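Local coordinates for protein putative beta-glucosidase (Bifidobacterium adolescentis, PDB 5WAB) that hydrolyses glycosides as a family 3 beta-glucosidase, and probably also releases terminal alpha-L-arabinopyranosyl groups from a ginsenoside, at residues W125-Y130 and L494-P499; R177-P182 and V524-R529; K113-G118 and N503-M508. One frame throughout, in Å; residues are numbered along the deposited sequence.

In the fold
All three contacts join the TIM-barrel-related N-terminal family region to the C-terminal family region, and their centres lie 11 to 13 Å apart. Contacts 1 and 2 meet through a salt bridge, Asp128 OD1 to Arg529 NH1 at 2.5 Å, with Tyr528 OH on the same carboxylate oxygen. Contact 1 is tied to contact 3 by the backbone bond from Lys113 N to Ser126 O, 3.2 Å. Contacts 2 and 3 touch where Tyr180 OH packs on Arg114 CD, 3.5 Å away. In family 3 beta-glucosidases these two regions commonly share the substrate pocket, so contacts between them would be expected to hold the two in a set relation.

Contact 1 of 3, residues W125-Y130 and L494-P499; sequences WSEDPY and LAQTIP
Glu127 OE2 is gripped by two donors, Thr497 OG1 from the facing segment and the backbone N of Tyr528, which opens helix 528-531. The threonine hydroxyl approaches at 2.7 Å (Thr497 OG1 to Glu127 OE2) along the syn lone pair, on the side of the other carboxylate oxygen. That other oxygen takes the amide of the same residue, Thr497 N to Glu127 OE1 at 2.7 Å, in a nearly straight bond that descends from above the carboxylate plane. One threonine thus holds both oxygens; with Tyr528 N, three donors hold the carboxylate. CG of Glu127 sits in the crowded position between backbone N and carbonyl carbon (chi1 72°), and the chain beyond it is extended, so the group is carried across to Thr497 obliquely. OG1 of Thr497 lies beside its own backbone N (chi1 -65°), which turns both donors the same way.

A second grip centres on Ala495 O. Ser126 OG donates to it at 2.9 Å in the carbonyl plane, on a lone pair, while Glu127 N adds a weak bond. The same hydroxyl, anti to its backbone N (chi1 175°), accepts from Asp128 N at 2.8 Å, closing an ST turn just ahead of helix 129-144. Asp128 is the N-cap of that helix, its OD2 bound to Leu131 N. Beside this, the Ala495 methyl rests against Trp125 O, with CB to O 3.4 Å.

Every touching residue is buried, and the donors at the Glu127 oxygens, Thr497 N, Thr497 OG1 and Tyr528 N, are uncharged. Because both oxygens act as acceptors, Glu127 is probably ionised, its charge then being stabilised by backbone and hydroxyl donors of the C-terminal family region.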
loop_
_atom_site.group_PDB
_atom_site.type_symbol
_atom_site.label_atom_id
_atom_site.label_comp_id
_atom_site.label_asym_id
_atom_site.label_seq_id
_atom_site.Cartn_x
_atom_site.Cartn_y
_atom_site.Cartn_z
ATOM N N TRP A 125 0.243 0.927 0.990
ATOM C CA TRP A 125 1.146 0.427 -0.042
ATOM C C TRP A 125 2.009 1.504 -0.701
ATOM O O TRP A 125 3.227 1.336 -0.785
ATOM C CB TRP A 125 0.337 -0.343 -1.092
ATOM C CG TRP A 125 -0.229 -1.615 -0.526
ATOM C CD1 TRP A 125 -1.361 -1.738 0.224
ATOM C CD2 TRP A 125 0.302 -2.941 -0.663
ATOM N NE1 TRP A 125 -1.564 -3.049 0.570
ATOM C CE2 TRP A 125 -0.559 -3.810 0.036
ATOM C CE3 TRP A 125 1.419 -3.476 -1.308
ATOM C CZ2 TRP A 125 -0.338 -5.184 0.107
ATOM C CZ3 TRP A 125 1.639 -4.843 -1.233
ATOM C CH2 TRP A 125 0.766 -5.681 -0.533
ATOM N N SER A 126 1.432 2.601 -1.186
ATOM C CA SER A 126 2.243 3.539 -1.955
ATOM C C SER A 126 1.643 4.936 -1.895
ATOM O O SER A 126 0.523 5.140 -1.424
ATOM C CB SER A 126 2.388 3.090 -3.417
ATOM O OG SER A 126 3.076 4.054 -4.196
ATOM N N GLU A 127 2.429 5.902 -2.370
ATOM C CA GLU A 127 1.933 7.234 -2.679
ATOM C C GLU A 127 1.317 7.305 -4.066
ATOM O O GLU A 127 0.705 8.323 -4.406
ATOM C CB GLU A 127 3.072 8.254 -2.599
ATOM C CG GLU A 127 4.068 8.146 -3.756
ATOM C CD GLU A 127 5.345 8.942 -3.542
ATOM O OE1 GLU A 127 5.847 8.982 -2.401
ATOM O OE2 GLU A 127 5.839 9.545 -4.518
ATOM N N ASP A 128 1.478 6.260 -4.879
ATOM C CA ASP A 128 1.005 6.255 -6.251
ATOM C C ASP A 128 -0.218 5.363 -6.378
ATOM O O ASP A 128 -0.201 4.234 -5.872
ATOM C CB ASP A 128 2.099 5.770 -7.199
ATOM C CG ASP A 128 1.644 5.764 -8.640
ATOM O OD1 ASP A 128 1.544 6.871 -9.209
ATOM O OD2 ASP A 128 1.371 4.676 -9.197
ATOM N N PRO A 129 -1.290 5.818 -7.034
ATOM C CA PRO A 129 -2.493 4.968 -7.110
ATOM C C PRO A 129 -2.308 3.707 -7.943
ATOM O O PRO A 129 -2.817 2.646 -7.558
ATOM C CB PRO A 129 -3.546 5.912 -7.707
ATOM C CG PRO A 129 -2.758 6.942 -8.452
ATOM C CD PRO A 129 -1.487 7.129 -7.678
ATOM N N TYR A 130 -1.577 3.777 -9.060
ATOM C CA TYR A 130 -1.412 2.598 -9.910
ATOM C C TYR A 130 -0.657 1.496 -9.182
ATOM O O TYR A 130 -1.034 0.321 -9.245
ATOM C CB TYR A 130 -0.677 2.965 -11.197
ATOM C CG TYR A 130 -0.555 1.825 -12.188
ATOM C CD1 TYR A 130 0.461 0.885 -12.070
ATOM C CD2 TYR A 130 -1.425 1.708 -13.262
ATOM C CE1 TYR A 130 0.593 -0.156 -12.973
ATOM C CE2 TYR A 130 -1.294 0.669 -14.177
ATOM C CZ TYR A 130 -0.285 -0.261 -14.025
ATOM O OH TYR A 130 -0.148 -1.301 -14.922
ATOM N N LEU A 494 11.591 1.755 -4.172
ATOM C CA LEU A 494 10.800 2.602 -3.289
ATOM C C LEU A 494 9.374 2.735 -3.809
ATOM O O LEU A 494 9.150 3.111 -4.964
ATOM C CB LEU A 494 11.442 3.986 -3.165
ATOM C CG LEU A 494 12.694 4.111 -2.300
ATOM C CD1 LEU A 494 13.164 5.551 -2.271
ATOM C CD2 LEU A 494 12.429 3.608 -0.893
ATOM N N ALA A 495 8.414 2.395 -2.952
ATOM C CA ALA A 495 7.005 2.690 -3.167
ATOM C C ALA A 495 6.618 4.043 -2.584
ATOM O O ALA A 495 5.439 4.419 -2.621
ATOM C CB ALA A 495 6.136 1.589 -2.559
ATOM N N GLN A 496 7.601 4.775 -2.060
ATOM C CA GLN A 496 7.423 6.042 -1.372
ATOM C C GLN A 496 8.629 6.912 -1.692
ATOM O O GLN A 496 9.760 6.417 -1.740
ATOM C CB GLN A 496 7.307 5.807 0.140
ATOM C CG GLN A 496 6.375 6.727 0.907
ATOM C CD GLN A 496 6.130 6.235 2.334
ATOM O OE1 GLN A 496 6.558 5.142 2.710
ATOM N NE2 GLN A 496 5.451 7.048 3.135
ATOM N N THR A 497 8.390 8.200 -1.918
ATOM C CA THR A 497 9.480 9.145 -2.116
ATOM C C THR A 497 10.159 9.449 -0.787
ATOM O O THR A 497 9.491 9.662 0.228
ATOM C CB THR A 497 8.961 10.443 -2.734
ATOM O OG1 THR A 497 8.453 10.183 -4.048
ATOM C CG2 THR A 497 10.075 11.493 -2.807
ATOM N N ILE A 498 11.491 9.478 -0.792
ATOM C CA ILE A 498 12.240 9.950 0.373
ATOM C C ILE A 498 12.691 11.383 0.117
ATOM O O ILE A 498 13.649 11.606 -0.637
ATOM C CB ILE A 498 13.446 9.055 0.678
ATOM C CG1 ILE A 498 13.007 7.611 0.889
ATOM C CG2 ILE A 498 14.161 9.570 1.915
ATOM C CD1 ILE A 498 14.152 6.688 1.274
ATOM N N PRO A 499 12.062 12.377 0.733
ATOM C CA PRO A 499 12.386 13.771 0.416
ATOM C C PRO A 499 13.598 14.256 1.200
ATOM O O PRO A 499 14.053 13.626 2.154
ATOM C CB PRO A 499 11.120 14.520 0.834
ATOM C CG PRO A 499 10.603 13.712 1.987
ATOM C CD PRO A 499 10.939 12.271 1.683
#

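Contact 2 of 3, residues R177-P182 and V524-R529; sequences REIYFP and VFVGYR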
loop_
_atom_site.group_PDB
_atom_site.type_symbol
_atom_site.label_atom_id
_atom_site.label_comp_id
_atom_site.label_asym_id
_atom_site.label_seq_id
_atom_site.Cartn_x
_atom_site.Cartn_y
_atom_site.Cartn_z
ATOM N N ARG A 177 -10.706 11.366 -8.261
ATOM C CA ARG A 177 -10.772 10.410 -9.361
ATOM C C ARG A 177 -9.394 9.888 -9.756
ATOM O O ARG A 177 -9.264 8.724 -10.150
ATOM C CB ARG A 177 -11.452 11.054 -10.568
ATOM C CG ARG A 177 -12.906 11.414 -10.351
ATOM C CD ARG A 177 -13.755 10.176 -10.309
ATOM N NE ARG A 177 -15.176 10.500 -10.274
ATOM C CZ ARG A 177 -16.144 9.601 -10.405
ATOM N NH1 ARG A 177 -15.837 8.322 -10.582
ATOM N NH2 ARG A 177 -17.415 9.981 -10.369
ATOM N N GLU A 178 -8.356 10.722 -9.680
ATOM C CA GLU A 178 -7.046 10.320 -10.181
ATOM C C GLU A 178 -6.099 9.810 -9.102
ATOM O O GLU A 178 -5.192 9.030 -9.416
ATOM C CB GLU A 178 -6.367 11.477 -10.925
ATOM C CG GLU A 178 -7.108 11.969 -12.159
ATOM C CD GLU A 178 -6.268 12.904 -13.009
ATOM O OE1 GLU A 178 -5.025 12.808 -12.941
ATOM O OE2 GLU A 178 -6.849 13.749 -13.724
ATOM N N ILE A 179 -6.260 10.236 -7.845
ATOM C CA ILE A 179 -5.328 9.885 -6.771
ATOM C C ILE A 179 -5.935 8.867 -5.808
ATOM O O ILE A 179 -5.390 7.779 -5.618
ATOM C CB ILE A 179 -4.838 11.141 -6.015
ATOM C CG1 ILE A 179 -4.232 12.169 -6.981
ATOM C CG2 ILE A 179 -3.856 10.742 -4.926
ATOM C CD1 ILE A 179 -3.032 11.677 -7.763
ATOM N N TYR A 180 -7.061 9.206 -5.183
ATOM C CA TYR A 180 -7.549 8.433 -4.047
ATOM C C TYR A 180 -8.522 7.327 -4.429
ATOM O O TYR A 180 -8.752 6.423 -3.615
ATOM C CB TYR A 180 -8.194 9.385 -3.029
ATOM C CG TYR A 180 -7.222 10.466 -2.615
ATOM C CD1 TYR A 180 -6.272 10.223 -1.633
ATOM C CD2 TYR A 180 -7.213 11.708 -3.245
ATOM C CE1 TYR A 180 -5.359 11.188 -1.265
ATOM C CE2 TYR A 180 -6.297 12.689 -2.880
ATOM C CZ TYR A 180 -5.369 12.417 -1.890
ATOM O OH TYR A 180 -4.449 13.367 -1.512
ATOM N N PHE A 181 -9.035 7.331 -5.655
ATOM C CA PHE A 181 -9.959 6.298 -6.118
ATOM C C PHE A 181 -9.290 5.170 -6.905
ATOM O O PHE A 181 -9.660 4.009 -6.693
ATOM C CB PHE A 181 -11.073 6.916 -6.973
ATOM C CG PHE A 181 -12.173 7.562 -6.173
ATOM C CD1 PHE A 181 -12.195 7.471 -4.788
ATOM C CD2 PHE A 181 -13.170 8.292 -6.805
ATOM C CE1 PHE A 181 -13.209 8.069 -4.051
ATOM C CE2 PHE A 181 -14.181 8.900 -6.073
ATOM C CZ PHE A 181 -14.199 8.786 -4.696
ATOM N N PRO A 182 -8.344 5.443 -7.828
ATOM C CA PRO A 182 -7.934 4.392 -8.785
ATOM C C PRO A 182 -7.492 3.076 -8.162
ATOM O O PRO A 182 -7.718 2.021 -8.770
ATOM C CB PRO A 182 -6.789 5.056 -9.557
ATOM C CG PRO A 182 -7.135 6.478 -9.541
ATOM C CD PRO A 182 -7.705 6.729 -8.168
ATOM N N VAL A 524 -3.850 16.937 -7.633
ATOM C CA VAL A 524 -3.284 15.659 -8.060
ATOM C C VAL A 524 -1.780 15.596 -7.865
ATOM O O VAL A 524 -1.189 14.530 -8.071
ATOM C CB VAL A 524 -3.617 15.330 -9.529
ATOM C CG1 VAL A 524 -5.134 15.180 -9.715
ATOM C CG2 VAL A 524 -3.045 16.385 -10.469
ATOM N N PHE A 525 -1.145 16.695 -7.443
ATOM C CA PHE A 525 0.314 16.747 -7.324
ATOM C C PHE A 525 0.727 16.245 -5.944
ATOM O O PHE A 525 1.076 17.002 -5.036
ATOM C CB PHE A 525 0.825 18.154 -7.614
ATOM C CG PHE A 525 0.591 18.590 -9.034
ATOM C CD1 PHE A 525 1.475 18.222 -10.040
ATOM C CD2 PHE A 525 -0.531 19.332 -9.374
ATOM C CE1 PHE A 525 1.257 18.610 -11.353
ATOM C CE2 PHE A 525 -0.753 19.725 -10.686
ATOM C CZ PHE A 525 0.139 19.365 -11.675
ATOM N N VAL A 526 0.705 14.924 -5.806
ATOM C CA VAL A 526 1.032 14.230 -4.568
ATOM C C VAL A 526 2.326 13.463 -4.781
ATOM O O VAL A 526 2.480 12.763 -5.791
ATOM C CB VAL A 526 -0.107 13.286 -4.148
ATOM C CG1 VAL A 526 0.283 12.496 -2.912
ATOM C CG2 VAL A 526 -1.380 14.084 -3.904
ATOM N N GLY A 527 3.254 13.598 -3.838
ATOM C CA GLY A 527 4.486 12.831 -3.916
ATOM C C GLY A 527 5.304 13.204 -5.134
ATOM O O GLY A 527 5.440 14.381 -5.488
ATOM N N TYR A 528 5.826 12.179 -5.819
ATOM C CA TYR A 528 6.692 12.429 -6.967
ATOM C C TYR A 528 5.964 13.149 -8.092
ATOM O O TYR A 528 6.617 13.789 -8.924
ATOM C CB TYR A 528 7.277 11.117 -7.499
ATOM C CG TYR A 528 6.298 10.304 -8.302
ATOM C CD1 TYR A 528 5.364 9.492 -7.675
ATOM C CD2 TYR A 528 6.303 10.346 -9.692
ATOM C CE1 TYR A 528 4.459 8.745 -8.407
ATOM C CE2 TYR A 528 5.399 9.601 -10.434
ATOM C CZ TYR A 528 4.478 8.806 -9.783
ATOM O OH TYR A 528 3.575 8.060 -10.506
ATOM N N ARG A 529 4.633 13.079 -8.125
ATOM C CA ARG A 529 3.888 13.844 -9.115
ATOM C C ARG A 529 4.195 15.330 -9.006
ATOM O O ARG A 529 4.224 16.034 -10.021
ATOM C CB ARG A 529 2.391 13.597 -8.944
ATOM C CG ARG A 529 1.932 12.268 -9.472
ATOM C CD ARG A 529 0.492 11.969 -9.063
ATOM N NE ARG A 529 -0.089 10.917 -9.887
ATOM C CZ ARG A 529 0.141 9.619 -9.715
ATOM N NH1 ARG A 529 0.944 9.202 -8.747
ATOM N NH2 ARG A 529 -0.431 8.736 -10.518
#
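The Tyr180 ring carries the CG2 methyl of its neighbour Ile179 on one face, 3.6 Å above the plane and over the ring centre. On the Phe525 ring, Val524 CG2 lies over one face near the rim, and Arg529 O meets the edge in plane. A face of the Tyr528 ring has Arg529 CG above it, also toward the rim.

No hydrogen bond crosses between the segments; methyl groups pack on one another and on polar atoms, with Ile179 as the main side chain. Its CG1 stands beside the backbone N (chi1 -55°) and CD1 then turns toward the loop at Val524. There CD1 comes to 3.4 Å from Val524 O and 4.1 Å from Val524 CB. The same methyl reaches tip to tip toward Arg529, whose chain is extended from CG to NE, leaving Ile179 CD1 3.7 Å from Arg529 NE. The other branch, Ile179 CG2, faces Val526 CG2 at 4.3 Å, and Tyr180 crosses Val526 obliquely, OH to CG2 4.0 Å. Glu178 crosses Val524 obliquely, OE1 near the CG1 methyl, but its polar partners are elsewhere: OE2 binds Trp630 N and Arg174 NE. The guanidinium of Arg529 is likewise held beyond the contact, by Asp128 and Glu601.

Val524 O also receives a weak bond from Val526 N across the inverse gamma turn centred on Phe525. Phe525 points away from 177-182 and Val526 toward it; Gly527 follows as N-cap of helix 528-531.

Glu178, Ile179 and Tyr180 of helix 173-180 pack on the loop that leads into helix 528-531. Pro129, at the start of helix 129-144, packs on both Pro182 and Arg529, while Trp630 of strand 628-631 and Glu601 of strand 601-610 bring in the fibronectin type III-like region.

Contact 3 of 3, residues K113-G118 and N503-M508; sequences KRNPLG and NDDPSM
One direct hydrogen bond crosses the contact: Asn115 ND2 donates to Ser507 OG at 3.2 Å, the hydroxyl lying close to the amide plane. Asn115 CG is anti to its backbone N (chi1 -175°), which sends the amide toward the serine. The hydroxyl sits in the crowded position between N and carbonyl carbon (chi1 69°), and it donates in turn to Asp505 OD1 at 2.7 Å, from above the carboxylate plane. OD1 also takes Ser507 N on its anti lone pair, so Asp505 fixes the rotation of the serine.

Two waters form the next group. Each donates to Arg114 O and to the Asp505 carboxylate: one reaches OD1, the other OD2, and together they link carbonyl and carboxylate where no direct bond joins them. The same OD2 touches Pro116 tip to tip, with OD2 to CD 3.5 Å.

The charged group packs by its flat side. Ser507 CB stands over one face of the Arg114 guanidinium, toward the rim, with CB to CZ 3.8 Å. Glu522 pairs with the NE of this arginine, Asn510 O accepts from NH2, and Tyr520 makes a cation-pi contact with it.

The apolar pair is Leu117 with Met508. The methionine, bent at chi2 (54°), brings its methyl across Leu117 at about a right angle, CE to CD1 4.0 Å, while its SD passes Asn115 ND2 obliquely.

Both loops follow one pattern: a type I beta turn, Asn115 to Gly118 and Asp505 to Met508, whose first side chain accepts through OD1 from the backbone N two residues on. The contact is thus a meeting of two Asx turns, each built on a type I turn, one from either family region.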
loop_
_atom_site.group_PDB
_atom_site.type_symbol
_atom_site.label_atom_id
_atom_site.label_comp_id
_atom_site.label_asym_id
_atom_site.label_seq_id
_atom_site.Cartn_x
_atom_site.Cartn_y
_atom_site.Cartn_z
ATOM N N LYS A 113 -0.699 7.328 0.490
ATOM C CA LYS A 113 0.200 8.000 1.426
ATOM C C LYS A 113 0.409 9.422 0.917
ATOM O O LYS A 113 1.392 9.745 0.248
ATOM C CB LYS A 113 1.507 7.236 1.557
ATOM C CG LYS A 113 1.280 5.803 1.961
ATOM C CD LYS A 113 2.556 5.028 2.193
ATOM C CE LYS A 113 2.203 3.561 2.387
ATOM N NZ LYS A 113 3.347 2.669 2.711
ATOM N N ARG A 114 -0.581 10.273 1.202
ATOM C CA ARG A 114 -0.504 11.676 0.812
ATOM C C ARG A 114 0.705 12.346 1.441
ATOM O O ARG A 114 1.449 13.070 0.771
ATOM C CB ARG A 114 -1.789 12.395 1.212
ATOM C CG ARG A 114 -1.710 13.911 1.189
ATOM C CD ARG A 114 -3.067 14.494 1.555
ATOM N NE ARG A 114 -3.130 15.943 1.414
ATOM C CZ ARG A 114 -3.205 16.783 2.440
ATOM N NH1 ARG A 114 -3.239 16.312 3.677
ATOM N NH2 ARG A 114 -3.255 18.093 2.231
ATOM N N ASN A 115 0.917 12.101 2.733
ATOM C CA ASN A 115 2.028 12.655 3.478
ATOM C C ASN A 115 2.687 11.529 4.269
ATOM O O ASN A 115 1.987 10.763 4.956
ATOM C CB ASN A 115 1.549 13.766 4.408
ATOM C CG ASN A 115 2.684 14.449 5.126
ATOM O OD1 ASN A 115 3.375 13.840 5.940
ATOM N ND2 ASN A 115 2.885 15.724 4.828
ATOM N N PRO A 116 4.016 11.395 4.208
ATOM C CA PRO A 116 4.678 10.261 4.872
ATOM C C PRO A 116 4.547 10.272 6.382
ATOM O O PRO A 116 4.885 9.266 7.014
ATOM C CB PRO A 116 6.144 10.412 4.440
ATOM C CG PRO A 116 6.296 11.855 4.138
ATOM C CD PRO A 116 4.982 12.308 3.574
ATOM N N LEU A 117 4.083 11.371 6.980
ATOM C CA LEU A 117 3.855 11.429 8.418
ATOM C C LEU A 117 2.586 10.705 8.845
ATOM O O LEU A 117 2.340 10.587 10.049
ATOM C CB LEU A 117 3.780 12.881 8.889
ATOM C CG LEU A 117 5.041 13.736 8.779
ATOM C CD1 LEU A 117 4.729 15.136 9.272
ATOM C CD2 LEU A 117 6.205 13.130 9.562
ATOM N N GLY A 118 1.773 10.246 7.898
ATOM C CA GLY A 118 0.541 9.549 8.221
ATOM C C GLY A 118 0.750 8.339 9.109
ATOM O O GLY A 118 1.567 7.470 8.801
ATOM N N ASN A 503 9.183 19.658 4.629
ATOM C CA ASN A 503 8.655 20.931 4.152
ATOM C C ASN A 503 8.736 21.075 2.640
ATOM O O ASN A 503 8.302 22.103 2.113
ATOM C CB ASN A 503 9.385 22.089 4.829
ATOM C CG ASN A 503 9.027 22.218 6.289
ATOM O OD1 ASN A 503 8.050 21.629 6.749
ATOM N ND2 ASN A 503 9.810 22.988 7.028
ATOM N N ASP A 504 9.296 20.094 1.935
ATOM C CA ASP A 504 9.221 20.085 0.481
ATOM C C ASP A 504 7.911 19.495 -0.021
ATOM O O ASP A 504 7.516 19.777 -1.156
ATOM C CB ASP A 504 10.401 19.309 -0.106
ATOM C CG ASP A 504 11.744 19.917 0.264
ATOM O OD1 ASP A 504 11.802 21.140 0.520
ATOM O OD2 ASP A 504 12.740 19.166 0.306
ATOM N N ASP A 505 7.244 18.687 0.800
ATOM C CA ASP A 505 6.002 18.034 0.398
ATOM C C ASP A 505 4.910 19.071 0.173
ATOM O O ASP A 505 4.648 19.892 1.061
ATOM C CB ASP A 505 5.554 17.035 1.466
ATOM C CG ASP A 505 4.498 16.064 0.961
ATOM O OD1 ASP A 505 3.462 16.518 0.430
ATOM O OD2 ASP A 505 4.705 14.839 1.116
ATOM N N PRO A 506 4.238 19.057 -0.982
ATOM C CA PRO A 506 3.231 20.092 -1.263
ATOM C C PRO A 506 1.998 19.994 -0.382
ATOM O O PRO A 506 1.173 20.918 -0.405
ATOM C CB PRO A 506 2.879 19.842 -2.733
ATOM C CG PRO A 506 3.150 18.397 -2.929
ATOM C CD PRO A 506 4.352 18.085 -2.081
ATOM N N SER A 507 1.852 18.917 0.391
ATOM C CA SER A 507 0.740 18.750 1.316
ATOM C C SER A 507 1.024 19.311 2.705
ATOM O O SER A 507 0.084 19.489 3.491
ATOM C CB SER A 507 0.397 17.270 1.464
ATOM O OG SER A 507 1.437 16.595 2.159
ATOM N N MET A 508 2.290 19.590 3.028
ATOM C CA MET A 508 2.627 19.980 4.393
ATOM C C MET A 508 1.937 21.278 4.787
ATOM O O MET A 508 1.629 21.494 5.965
ATOM C CB MET A 508 4.142 20.115 4.521
ATOM C CG MET A 508 4.632 20.174 5.938
ATOM S SD MET A 508 4.023 18.777 6.891
ATOM C CE MET A 508 4.860 19.085 8.447
HETATM O O HOH W 1 2.296 15.101 -1.628
HETATM O O HOH W 2 3.925 12.142 -0.268
#